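Local atomic coordinates of beta-galactosidase (Trichoderma reesei, PDB entry 3OGV), a protein that probably hydrolyses terminal non-reducing beta-D-galactose residues in beta-D-galactosides as a family 35 glycosyl hydrolase. Residues G239-F244 with E278-A283; H48-P53 with P117-E122; P211-D216 with P273-E278. All coordinates share one frame; numbering follows the deposited sequence.

Interaction 1: residues G239-F244 with E278-A283. With PTQ (2-phenylethyl 1-thio-beta-D-galactopyranoside), chain E.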
loop_
_atom_site.group_PDB
_atom_site.type_symbol
_atom_site.label_atom_id
_atom_site.label_comp_id
_atom_site.label_asym_id
_atom_site.label_seq_id
_atom_site.Cartn_x
_atom_site.Cartn_y
_atom_site.Cartn_z
ATOM N N GLY A 239 -7.966 0.551 13.055
ATOM C CA GLY A 239 -7.563 -0.528 13.878
ATOM C C GLY A 239 -6.240 -1.109 13.408
ATOM O O GLY A 239 -6.180 -1.563 12.290
ATOM N N TYR A 240 -5.259 -1.115 14.305
ATOM C CA TYR A 240 -3.986 -1.774 14.027
ATOM C C TYR A 240 -3.622 -2.572 15.265
ATOM O O TYR A 240 -2.705 -2.237 16.046
ATOM C CB TYR A 240 -2.884 -0.751 13.655
ATOM C CG TYR A 240 -3.131 -0.065 12.359
ATOM C CD1 TYR A 240 -3.863 1.110 12.288
ATOM C CD2 TYR A 240 -2.676 -0.625 11.168
ATOM C CE1 TYR A 240 -4.076 1.762 11.062
ATOM C CE2 TYR A 240 -2.808 0.054 9.944
ATOM C CZ TYR A 240 -3.562 1.237 9.902
ATOM O OH TYR A 240 -3.699 1.854 8.675
ATOM N N PRO A 241 -4.359 -3.665 15.541
ATOM C CA PRO A 241 -4.291 -4.263 16.855
ATOM C C PRO A 241 -3.005 -4.943 17.176
ATOM O O PRO A 241 -2.724 -5.070 18.389
ATOM C CB PRO A 241 -5.462 -5.286 16.823
ATOM C CG PRO A 241 -5.937 -5.343 15.475
ATOM C CD PRO A 241 -5.425 -4.187 14.668
ATOM N N LEU A 242 -2.199 -5.312 16.159
ATOM C CA LEU A 242 -0.917 -5.967 16.471
ATOM C C LEU A 242 0.201 -4.943 16.440
ATOM O O LEU A 242 1.364 -5.333 16.625
ATOM C CB LEU A 242 -0.667 -7.240 15.682
ATOM C CG LEU A 242 -1.596 -8.426 16.290
ATOM C CD1 LEU A 242 -3.097 -8.212 16.327
ATOM C CD2 LEU A 242 -1.189 -9.684 15.679
ATOM N N GLY A 243 -0.096 -3.696 16.157
ATOM C CA GLY A 243 1.015 -2.731 16.092
ATOM C C GLY A 243 1.857 -2.858 14.851
ATOM O O GLY A 243 1.540 -3.557 13.862
ATOM N N PHE A 244 3.010 -2.193 14.906
ATOM C CA PHE A 244 3.813 -2.056 13.702
ATOM C C PHE A 244 5.176 -2.647 13.769
ATOM O O PHE A 244 5.930 -2.526 12.754
ATOM C CB PHE A 244 3.910 -0.571 13.277
ATOM C CG PHE A 244 2.609 0.083 13.109
ATOM C CD1 PHE A 244 2.058 0.878 14.133
ATOM C CD2 PHE A 244 1.811 -0.194 11.934
ATOM C CE1 PHE A 244 0.796 1.483 13.897
ATOM C CE2 PHE A 244 0.562 0.423 11.747
ATOM C CZ PHE A 244 0.083 1.219 12.721
ATOM N N GLU A 278 -9.488 2.485 8.241
ATOM C CA GLU A 278 -8.199 1.810 8.003
ATOM C C GLU A 278 -8.190 0.661 8.942
ATOM O O GLU A 278 -8.310 0.800 10.189
ATOM C CB GLU A 278 -6.985 2.697 8.306
ATOM C CG GLU A 278 -6.919 3.923 7.472
ATOM C CD GLU A 278 -5.755 4.787 7.982
ATOM O OE1 GLU A 278 -4.779 4.280 8.493
ATOM O OE2 GLU A 278 -5.805 5.977 7.649
ATOM N N PHE A 279 -7.962 -0.564 8.431
ATOM C CA PHE A 279 -7.749 -1.683 9.315
ATOM C C PHE A 279 -6.490 -2.445 8.819
ATOM O O PHE A 279 -6.290 -2.597 7.582
ATOM C CB PHE A 279 -8.963 -2.686 9.342
ATOM C CG PHE A 279 -8.836 -3.673 10.493
ATOM C CD1 PHE A 279 -9.131 -3.322 11.784
ATOM C CD2 PHE A 279 -8.263 -4.935 10.256
ATOM C CE1 PHE A 279 -8.967 -4.210 12.808
ATOM C CE2 PHE A 279 -8.033 -5.817 11.224
ATOM C CZ PHE A 279 -8.355 -5.479 12.526
ATOM N N GLN A 280 -5.705 -2.903 9.755
ATOM C CA GLN A 280 -4.368 -3.501 9.496
ATOM C C GLN A 280 -4.326 -4.526 8.384
ATOM O O GLN A 280 -5.028 -5.588 8.481
ATOM C CB GLN A 280 -3.904 -4.116 10.790
ATOM C CG GLN A 280 -2.546 -4.699 10.769
ATOM C CD GLN A 280 -1.868 -4.574 12.091
ATOM O OE1 GLN A 280 -2.463 -4.713 13.165
ATOM N NE2 GLN A 280 -0.506 -4.370 12.047
ATOM N N GLY A 281 -3.597 -4.233 7.337
ATOM C CA GLY A 281 -3.288 -5.137 6.206
ATOM C C GLY A 281 -1.782 -5.424 6.148
ATOM O O GLY A 281 -1.375 -6.136 5.191
ATOM N N GLY A 282 -0.989 -4.930 7.090
ATOM C CA GLY A 282 0.452 -5.202 7.129
ATOM C C GLY A 282 1.009 -4.275 8.155
ATOM O O GLY A 282 0.362 -3.943 9.181
ATOM N N ALA A 283 2.253 -3.817 7.941
ATOM C CA ALA A 283 2.855 -2.846 8.904
ATOM C C ALA A 283 3.881 -2.093 8.098
ATOM O O ALA A 283 4.443 -2.612 7.114
ATOM C CB ALA A 283 3.547 -3.585 10.045
HETATM C C1 PTQ E . -2.619 5.621 10.270
HETATM O O1 PTQ E . -1.378 4.888 10.435
HETATM S S1 PTQ E . -2.974 6.362 11.919
HETATM C C2 PTQ E . -2.556 6.704 9.247
HETATM O O2 PTQ E . -3.794 7.326 9.044
HETATM C C3 PTQ E . -1.954 6.247 7.917
HETATM O O3 PTQ E . -1.687 7.349 7.102
HETATM C C4 PTQ E . -0.727 5.389 8.153
HETATM O O4 PTQ E . 0.301 6.305 8.649
HETATM C C5 PTQ E . -0.924 4.282 9.127
HETATM O O5 PTQ E . 0.785 2.829 8.400
HETATM C C6 PTQ E . 0.220 3.457 9.617
HETATM C C7 PTQ E . -3.140 4.879 12.945
HETATM C C8 PTQ E . -3.149 5.177 14.421
HETATM C C9 PTQ E . -3.239 3.946 15.232
HETATM C C10 PTQ E . -2.077 3.292 15.626
HETATM C C11 PTQ E . -2.206 2.085 16.345
HETATM C C12 PTQ E . -3.490 1.570 16.634
HETATM C C13 PTQ E . -4.603 2.240 16.188
HETATM C C14 PTQ E . -4.490 3.360 15.468
#

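Interaction 2: residues H48-P53 with P117-E122. With PTQ (2-phenylethyl 1-thio-beta-D-galactopyranoside), chain E.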
loop_
_atom_site.group_PDB
_atom_site.type_symbol
_atom_site.label_atom_id
_atom_site.label_comp_id
_atom_site.label_asym_id
_atom_site.label_seq_id
_atom_site.Cartn_x
_atom_site.Cartn_y
_atom_site.Cartn_z
ATOM N N HIS A 48 -2.043 3.747 -3.227
ATOM C CA HIS A 48 -1.575 5.161 -3.318
ATOM C C HIS A 48 -1.066 5.424 -4.747
ATOM O O HIS A 48 0.031 4.934 -5.063
ATOM C CB HIS A 48 -0.548 5.452 -2.251
ATOM C CG HIS A 48 -1.067 5.335 -0.879
ATOM N ND1 HIS A 48 -0.302 5.241 0.215
ATOM C CD2 HIS A 48 -2.381 5.264 -0.457
ATOM C CE1 HIS A 48 -1.074 5.122 1.309
ATOM N NE2 HIS A 48 -2.348 5.126 0.894
ATOM N N PRO A 49 -1.753 6.215 -5.530
ATOM C CA PRO A 49 -1.345 6.315 -6.944
ATOM C C PRO A 49 0.046 6.914 -7.091
ATOM O O PRO A 49 0.790 6.531 -8.006
ATOM C CB PRO A 49 -2.418 7.251 -7.574
ATOM C CG PRO A 49 -3.120 7.888 -6.396
ATOM C CD PRO A 49 -3.063 6.860 -5.218
ATOM N N PHE A 50 0.486 7.739 -6.147
ATOM C CA PHE A 50 1.801 8.384 -6.255
ATOM C C PHE A 50 2.900 7.384 -6.019
ATOM O O PHE A 50 4.071 7.742 -6.281
ATOM C CB PHE A 50 1.858 9.654 -5.327
ATOM C CG PHE A 50 1.578 9.327 -3.887
ATOM C CD1 PHE A 50 2.526 8.834 -3.051
ATOM C CD2 PHE A 50 0.251 9.548 -3.377
ATOM C CE1 PHE A 50 2.271 8.530 -1.682
ATOM C CE2 PHE A 50 -0.033 9.227 -2.044
ATOM C CZ PHE A 50 0.930 8.716 -1.211
ATOM N N ARG A 51 2.626 6.200 -5.409
ATOM C CA ARG A 51 3.634 5.190 -5.139
ATOM C C ARG A 51 3.774 4.212 -6.382
ATOM O O ARG A 51 4.586 3.273 -6.222
ATOM C CB ARG A 51 3.298 4.447 -3.831
ATOM C CG ARG A 51 3.777 5.260 -2.663
ATOM C CD ARG A 51 3.276 4.778 -1.287
ATOM N NE ARG A 51 4.113 5.212 -0.180
ATOM C CZ ARG A 51 3.699 5.572 1.029
ATOM N NH1 ARG A 51 2.384 5.796 1.291
ATOM N NH2 ARG A 51 4.624 5.800 1.951
ATOM N N LEU A 52 3.086 4.465 -7.461
ATOM C CA LEU A 52 3.239 3.638 -8.679
ATOM C C LEU A 52 3.132 4.559 -9.853
ATOM O O LEU A 52 2.061 4.845 -10.392
ATOM C CB LEU A 52 2.175 2.526 -8.738
ATOM C CG LEU A 52 2.251 1.669 -9.982
ATOM C CD1 LEU A 52 3.561 0.963 -10.128
ATOM C CD2 LEU A 52 1.099 0.624 -9.885
ATOM N N PRO A 53 4.279 5.185 -10.303
ATOM C CA PRO A 53 4.258 6.234 -11.327
ATOM C C PRO A 53 4.285 5.644 -12.721
ATOM O O PRO A 53 5.039 6.063 -13.624
ATOM C CB PRO A 53 5.575 7.008 -11.010
ATOM C CG PRO A 53 6.526 5.920 -10.539
ATOM C CD PRO A 53 5.615 4.988 -9.676
ATOM N N PRO A 117 -5.433 17.865 3.603
ATOM C CA PRO A 117 -4.044 18.085 3.185
ATOM C C PRO A 117 -3.035 17.261 3.880
ATOM O O PRO A 117 -2.012 16.902 3.248
ATOM C CB PRO A 117 -3.859 19.598 3.484
ATOM C CG PRO A 117 -5.093 20.190 3.530
ATOM C CD PRO A 117 -6.134 19.162 3.910
ATOM N N TYR A 118 -3.193 16.955 5.142
ATOM C CA TYR A 118 -2.279 16.087 5.864
ATOM C C TYR A 118 -2.726 14.613 5.670
ATOM O O TYR A 118 -3.914 14.328 5.879
ATOM C CB TYR A 118 -2.291 16.413 7.403
ATOM C CG TYR A 118 -1.241 15.650 8.117
ATOM C CD1 TYR A 118 0.108 15.980 7.892
ATOM C CD2 TYR A 118 -1.549 14.581 8.940
ATOM C CE1 TYR A 118 1.077 15.243 8.458
ATOM C CE2 TYR A 118 -0.568 13.772 9.501
ATOM C CZ TYR A 118 0.810 14.150 9.280
ATOM O OH TYR A 118 1.836 13.341 9.723
ATOM N N ILE A 119 -1.773 13.751 5.277
ATOM C CA ILE A 119 -2.159 12.333 5.046
ATOM C C ILE A 119 -1.361 11.380 5.926
ATOM O O ILE A 119 -1.781 10.215 6.091
ATOM C CB ILE A 119 -2.011 11.867 3.576
ATOM C CG1 ILE A 119 -0.546 12.045 3.075
ATOM C CG2 ILE A 119 -3.002 12.644 2.758
ATOM C CD1 ILE A 119 -0.234 11.356 1.704
ATOM N N ASN A 120 -0.229 11.800 6.579
ATOM C CA ASN A 120 0.620 10.913 7.373
ATOM C C ASN A 120 1.309 9.894 6.396
ATOM O O ASN A 120 2.205 10.279 5.625
ATOM C CB ASN A 120 -0.093 10.265 8.578
ATOM C CG ASN A 120 0.832 9.918 9.661
ATOM O OD1 ASN A 120 1.544 10.820 10.218
ATOM N ND2 ASN A 120 0.949 8.648 10.086
ATOM N N ALA A 121 0.796 8.609 6.338
ATOM C CA ALA A 121 1.052 7.697 5.170
ATOM C C ALA A 121 2.508 7.240 5.098
ATOM O O ALA A 121 2.868 6.638 4.050
ATOM C CB ALA A 121 0.601 8.339 3.850
ATOM N N GLU A 122 3.347 7.520 6.083
ATOM C CA GLU A 122 4.777 7.226 6.017
ATOM C C GLU A 122 5.400 7.956 4.826
ATOM O O GLU A 122 6.418 7.440 4.265
ATOM C CB GLU A 122 5.075 5.706 6.092
ATOM C CG GLU A 122 4.782 5.132 7.458
ATOM C CD GLU A 122 3.309 4.944 7.756
ATOM O OE1 GLU A 122 2.623 4.225 7.021
ATOM O OE2 GLU A 122 2.823 5.478 8.785
HETATM C C1 PTQ E . -2.619 5.621 10.270
HETATM O O1 PTQ E . -1.378 4.888 10.435
HETATM S S1 PTQ E . -2.974 6.362 11.919
HETATM C C2 PTQ E . -2.556 6.704 9.247
HETATM O O2 PTQ E . -3.794 7.326 9.044
HETATM C C3 PTQ E . -1.954 6.247 7.917
HETATM O O3 PTQ E . -1.687 7.349 7.102
HETATM C C4 PTQ E . -0.727 5.389 8.153
HETATM O O4 PTQ E . 0.301 6.305 8.649
HETATM C C5 PTQ E . -0.924 4.282 9.127
HETATM O O5 PTQ E . 0.785 2.829 8.400
HETATM C C6 PTQ E . 0.220 3.457 9.617
HETATM C C7 PTQ E . -3.140 4.879 12.945
HETATM C C8 PTQ E . -3.149 5.177 14.421
HETATM C C9 PTQ E . -3.239 3.946 15.232
HETATM C C10 PTQ E . -2.077 3.292 15.626
HETATM C C11 PTQ E . -2.206 2.085 16.345
HETATM C C12 PTQ E . -3.490 1.570 16.634
HETATM C C13 PTQ E . -4.603 2.240 16.188
HETATM C C14 PTQ E . -4.490 3.360 15.468
#

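Interaction 3: residues P211-D216 with P273-E278. With PTQ (2-phenylethyl 1-thio-beta-D-galactopyranoside), chain E.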
loop_
_atom_site.group_PDB
_atom_site.type_symbol
_atom_site.label_atom_id
_atom_site.label_comp_id
_atom_site.label_asym_id
_atom_site.label_seq_id
_atom_site.Cartn_x
_atom_site.Cartn_y
_atom_site.Cartn_z
ATOM N N PRO A 211 -20.731 11.894 0.574
ATOM C CA PRO A 211 -20.599 11.929 2.028
ATOM C C PRO A 211 -19.139 12.064 2.478
ATOM O O PRO A 211 -18.238 11.473 1.850
ATOM C CB PRO A 211 -21.191 10.588 2.546
ATOM C CG PRO A 211 -22.164 10.241 1.369
ATOM C CD PRO A 211 -21.435 10.649 0.110
ATOM N N LEU A 212 -18.979 12.729 3.614
ATOM C CA LEU A 212 -17.676 12.876 4.252
ATOM C C LEU A 212 -17.519 11.861 5.341
ATOM O O LEU A 212 -18.440 11.667 6.169
ATOM C CB LEU A 212 -17.559 14.298 4.891
ATOM C CG LEU A 212 -17.677 15.405 3.849
ATOM C CD1 LEU A 212 -17.622 16.794 4.572
ATOM C CD2 LEU A 212 -16.768 15.321 2.629
ATOM N N ILE A 213 -16.380 11.149 5.422
ATOM C CA ILE A 213 -16.072 10.117 6.408
ATOM C C ILE A 213 -14.726 10.383 7.072
ATOM O O ILE A 213 -13.864 10.944 6.362
ATOM C CB ILE A 213 -16.167 8.686 5.754
ATOM C CG1 ILE A 213 -16.163 7.579 6.802
ATOM C CG2 ILE A 213 -15.108 8.565 4.616
ATOM C CD1 ILE A 213 -16.619 6.196 6.147
ATOM N N ASN A 214 -14.591 10.093 8.337
ATOM C CA ASN A 214 -13.304 10.323 8.980
ATOM C C ASN A 214 -12.649 9.024 9.413
ATOM O O ASN A 214 -13.190 7.934 9.183
ATOM C CB ASN A 214 -13.428 11.378 10.126
ATOM C CG ASN A 214 -14.209 10.893 11.285
ATOM O OD1 ASN A 214 -15.025 9.948 11.179
ATOM N ND2 ASN A 214 -14.175 11.671 12.352
ATOM N N ASN A 215 -11.486 9.102 10.095
ATOM C CA ASN A 215 -10.651 7.953 10.386
ATOM C C ASN A 215 -9.949 8.121 11.704
ATOM O O ASN A 215 -8.734 8.137 11.803
ATOM C CB ASN A 215 -9.695 7.563 9.204
ATOM C CG ASN A 215 -8.571 8.616 9.027
ATOM O OD1 ASN A 215 -8.847 9.825 9.080
ATOM N ND2 ASN A 215 -7.387 8.133 8.700
ATOM N N ASP A 216 -10.764 8.263 12.767
ATOM C CA ASP A 216 -10.219 8.441 14.125
ATOM C C ASP A 216 -9.301 7.287 14.513
ATOM O O ASP A 216 -9.635 6.118 14.187
ATOM C CB ASP A 216 -11.478 8.574 15.056
ATOM C CG ASP A 216 -11.297 9.357 16.309
ATOM O OD1 ASP A 216 -10.188 9.842 16.644
ATOM O OD2 ASP A 216 -12.334 9.442 17.081
ATOM N N PRO A 273 -23.283 3.782 9.479
ATOM C CA PRO A 273 -22.742 2.390 9.443
ATOM C C PRO A 273 -21.463 2.171 10.199
ATOM O O PRO A 273 -20.579 3.072 10.167
ATOM C CB PRO A 273 -22.504 2.210 7.939
ATOM C CG PRO A 273 -23.241 3.270 7.166
ATOM C CD PRO A 273 -23.353 4.429 8.165
ATOM N N PHE A 274 -21.268 1.072 10.846
ATOM C CA PHE A 274 -19.986 0.792 11.507
ATOM C C PHE A 274 -18.868 0.707 10.449
ATOM O O PHE A 274 -18.934 -0.120 9.530
ATOM C CB PHE A 274 -20.064 -0.434 12.377
ATOM C CG PHE A 274 -18.755 -0.820 13.024
ATOM C CD1 PHE A 274 -17.916 0.184 13.553
ATOM C CD2 PHE A 274 -18.311 -2.169 13.050
ATOM C CE1 PHE A 274 -16.692 -0.174 14.128
ATOM C CE2 PHE A 274 -17.077 -2.542 13.558
ATOM C CZ PHE A 274 -16.251 -1.534 14.121
ATOM N N SER A 275 -17.878 1.621 10.591
ATOM C CA SER A 275 -16.930 1.842 9.527
ATOM C C SER A 275 -15.509 1.772 10.086
ATOM O O SER A 275 -15.125 2.536 10.999
ATOM C CB SER A 275 -17.147 3.212 8.906
ATOM O OG SER A 275 -18.416 3.314 8.326
ATOM N N LEU A 276 -14.658 0.882 9.529
ATOM C CA LEU A 276 -13.248 0.793 9.833
ATOM C C LEU A 276 -12.580 1.298 8.585
ATOM O O LEU A 276 -12.379 0.601 7.550
ATOM C CB LEU A 276 -12.868 -0.662 10.182
ATOM C CG LEU A 276 -13.422 -1.145 11.486
ATOM C CD1 LEU A 276 -13.135 -2.678 11.621
ATOM C CD2 LEU A 276 -12.811 -0.369 12.701
ATOM N N VAL A 277 -12.181 2.606 8.604
ATOM C CA VAL A 277 -11.713 3.300 7.449
ATOM C C VAL A 277 -10.203 2.937 7.227
ATOM O O VAL A 277 -9.781 3.038 6.056
ATOM C CB VAL A 277 -11.908 4.831 7.608
ATOM C CG1 VAL A 277 -11.232 5.627 6.428
ATOM C CG2 VAL A 277 -13.405 5.020 7.540
ATOM N N GLU A 278 -9.488 2.485 8.241
ATOM C CA GLU A 278 -8.199 1.810 8.003
ATOM C C GLU A 278 -8.190 0.661 8.942
ATOM O O GLU A 278 -8.310 0.800 10.189
ATOM C CB GLU A 278 -6.985 2.697 8.306
ATOM C CG GLU A 278 -6.919 3.923 7.472
ATOM C CD GLU A 278 -5.755 4.787 7.982
ATOM O OE1 GLU A 278 -4.779 4.280 8.493
ATOM O OE2 GLU A 278 -5.805 5.977 7.649
HETATM C C1 PTQ E . -2.619 5.621 10.270
HETATM O O1 PTQ E . -1.378 4.888 10.435
HETATM S S1 PTQ E . -2.974 6.362 11.919
HETATM C C2 PTQ E . -2.556 6.704 9.247
HETATM O O2 PTQ E . -3.794 7.326 9.044
HETATM C C3 PTQ E . -1.954 6.247 7.917
HETATM O O3 PTQ E . -1.687 7.349 7.102
HETATM C C4 PTQ E . -0.727 5.389 8.153
HETATM O O4 PTQ E . 0.301 6.305 8.649
HETATM C C5 PTQ E . -0.924 4.282 9.127
HETATM O O5 PTQ E . 0.785 2.829 8.400
HETATM C C6 PTQ E . 0.220 3.457 9.617
HETATM C C7 PTQ E . -3.140 4.879 12.945
HETATM C C8 PTQ E . -3.149 5.177 14.421
HETATM C C9 PTQ E . -3.239 3.946 15.232
HETATM C C10 PTQ E . -2.077 3.292 15.626
HETATM C C11 PTQ E . -2.206 2.085 16.345
HETATM C C12 PTQ E . -3.490 1.570 16.634
HETATM C C13 PTQ E . -4.603 2.240 16.188
HETATM C C14 PTQ E . -4.490 3.360 15.468
#

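Interaction 1: residues G239-F244 with E278-A283
Gly239 and Phe279 form a parallel beta bridge between strands 236-239 and 275-280 of the TIM barrel. The N-H of Gly239 bonds to the carbonyl of Glu278, and the N-H of Gln280 bonds to the carbonyl of Gly239. Gly239 O also lies over one face of the Phe279 ring. A CB at Gly239 would probably clash with Phe279 CD1, so glycine suits the site.

Gln280 then reaches across to the type I turn from Tyr240 to Gly243. Its CG is anti to the backbone N (chi1 -176°), and the chain bends at the next bond. Gln280 CB packs 3.7 Å from Tyr240 CD2, and Gln280 CG passes the same ring carbon at 4.1 Å. Beyond them the amide works as a clamp. Gln280 OE1 accepts the N-H of Leu242 at 3.1 Å, and the donor lies in the carbonyl plane of the amide. Gln280 NE2 gives one bond to Gly243 O at 2.9 Å and another to Gly282 O at 3.0 Å. Both acceptors lie close to the amide plane, which fixes the rotation of the group. One side chain thus ties the turn to its own loop.

Pro241 CG adds an apolar contact with Phe279 CZ. The methyl of Ala283 packs loosely beside Phe244 CD2. Next to that carbon, Phe244 CE2 touches C6 of the bound thiogalactoside at 3.7 Å, so this residue is part of the pocket wall.

The hydroxyl of Tyr240 positions Glu278, a residue of the galactose site. The carboxylate stands at the ring edge, its plane turned 80° from the ring. Tyr240 OH donates to Glu278 OE1 over 2.7 Å on the anti side, and the same OE1 lies 3.1 Å from the anomeric carbon C1 of the ligand.

Interaction 2: residues H48-P53 with P117-E122
Arg51 grips the carbonyl of Ala121 end-on with two nitrogens. Arg51 NH1 and NH2 each lie 2.9 Å from Ala121 O. The oxygen is in the guanidinium plane, so both bonds hold it from one flat group. On the far end of the same residue, the Ala121 N-H points into the galactose site and bonds to O3 of the ligand at 2.9 Å. Asn120, Ala121 and Glu122 all have positive phi. This tight bend also brings Asn120 ND2 to O4 at 2.8 Å. The Glu122 carboxylate accepts from two sugar hydroxyls, OE2 from O4 and OE1 from O5, the hydroxyl on C6. Phe50 CZ meets Ile119 CD1 from the opposite direction, at 4.1 Å.

The second shell fixes the arginine. His48 ND1 accepts from Arg51 NH1 at 2.9 Å, nearly in the ring plane, and His48 NE2 is bonded in turn to Glu46. Arg51 NE bonds to Asn329. Tyr342 makes a cation-pi contact with Arg51 and a hydrogen bond to Glu122 OE1. Tyr118 OH bonds to Asn120 OD1 on a lone pair.

Both segments lie in loops at the carboxyl ends of barrel strands, 38-47 and 110-116, the first with a short 3-10 segment at 49-51. Strand 72-76 runs between these two strands, and its Tyr76 touches Phe50, Ile119 and Ala121.

Interaction 3: residues P211-D216 with P273-E278
Asn215 donates a hydrogen bond from ND2 to Glu278 OE2 at 2.9 Å. The acceptor lies near the amide plane of Asn215, but the donor comes from above the carboxylate plane, 45° out of it. The CG of Asn215 sits between its backbone N and carbonyl carbon (chi1 70°), and this swings the amide to the carboxylate. Asn179 takes a second bond from ND2, and Glu180 N bonds to OD1, so the amide is held at both ends. Glu278 OE2 has further partners: it accepts from O2 of the ligand at 2.8 Å and forms a salt bridge with Arg114, while OE1 is held by Tyr240. With an alanine here instead of Glu278, O2 of the sugar and the Asn215 amide would probably lose their shared acceptor, and Arg114 its mate.

The apolar contacts centre on Val277. Its CG2 meets Ile213 CD1 at 3.7 Å, the two side chains sliding past each other in opposite directions. Val277 CG1 packs against Asn215 CB at 3.7 Å. Val277 CG2 also lies 3.4 Å from the carbonyl oxygen of Asn214. Ile213 CD1 reaches on to Ser275, whose OG bonds to Pro273 O.

The contact is buried inside the barrel. Ile213 and Val277 touch Leu112 of strand 110-116. Asn215 and Val277 also meet Gln176 of strand 172-177, and strand 236-239 borders Asn215 and Glu278 through Asp238.

In the fold
All three contacts lie within the family 35 TIM barrel, and all three touch the bound thiogalactoside. Interactions 1 and 3 share Glu278 on strand 275-280: interaction 1 settles one carboxylate oxygen, interaction 3 the other. Their centres are 16 Å apart, and their segments alternate along the chain. Interaction 2 comes earlier in sequence and closes before the other two open. Its centre is 17 Å from that of interaction 1 and 19 Å from that of interaction 3. In each case the nearest atoms are about 6 Å apart, without touching. The ligand bridges this gap. Interaction 2 holds O3, O4 and O5, and Glu278 lies by C1 and O2.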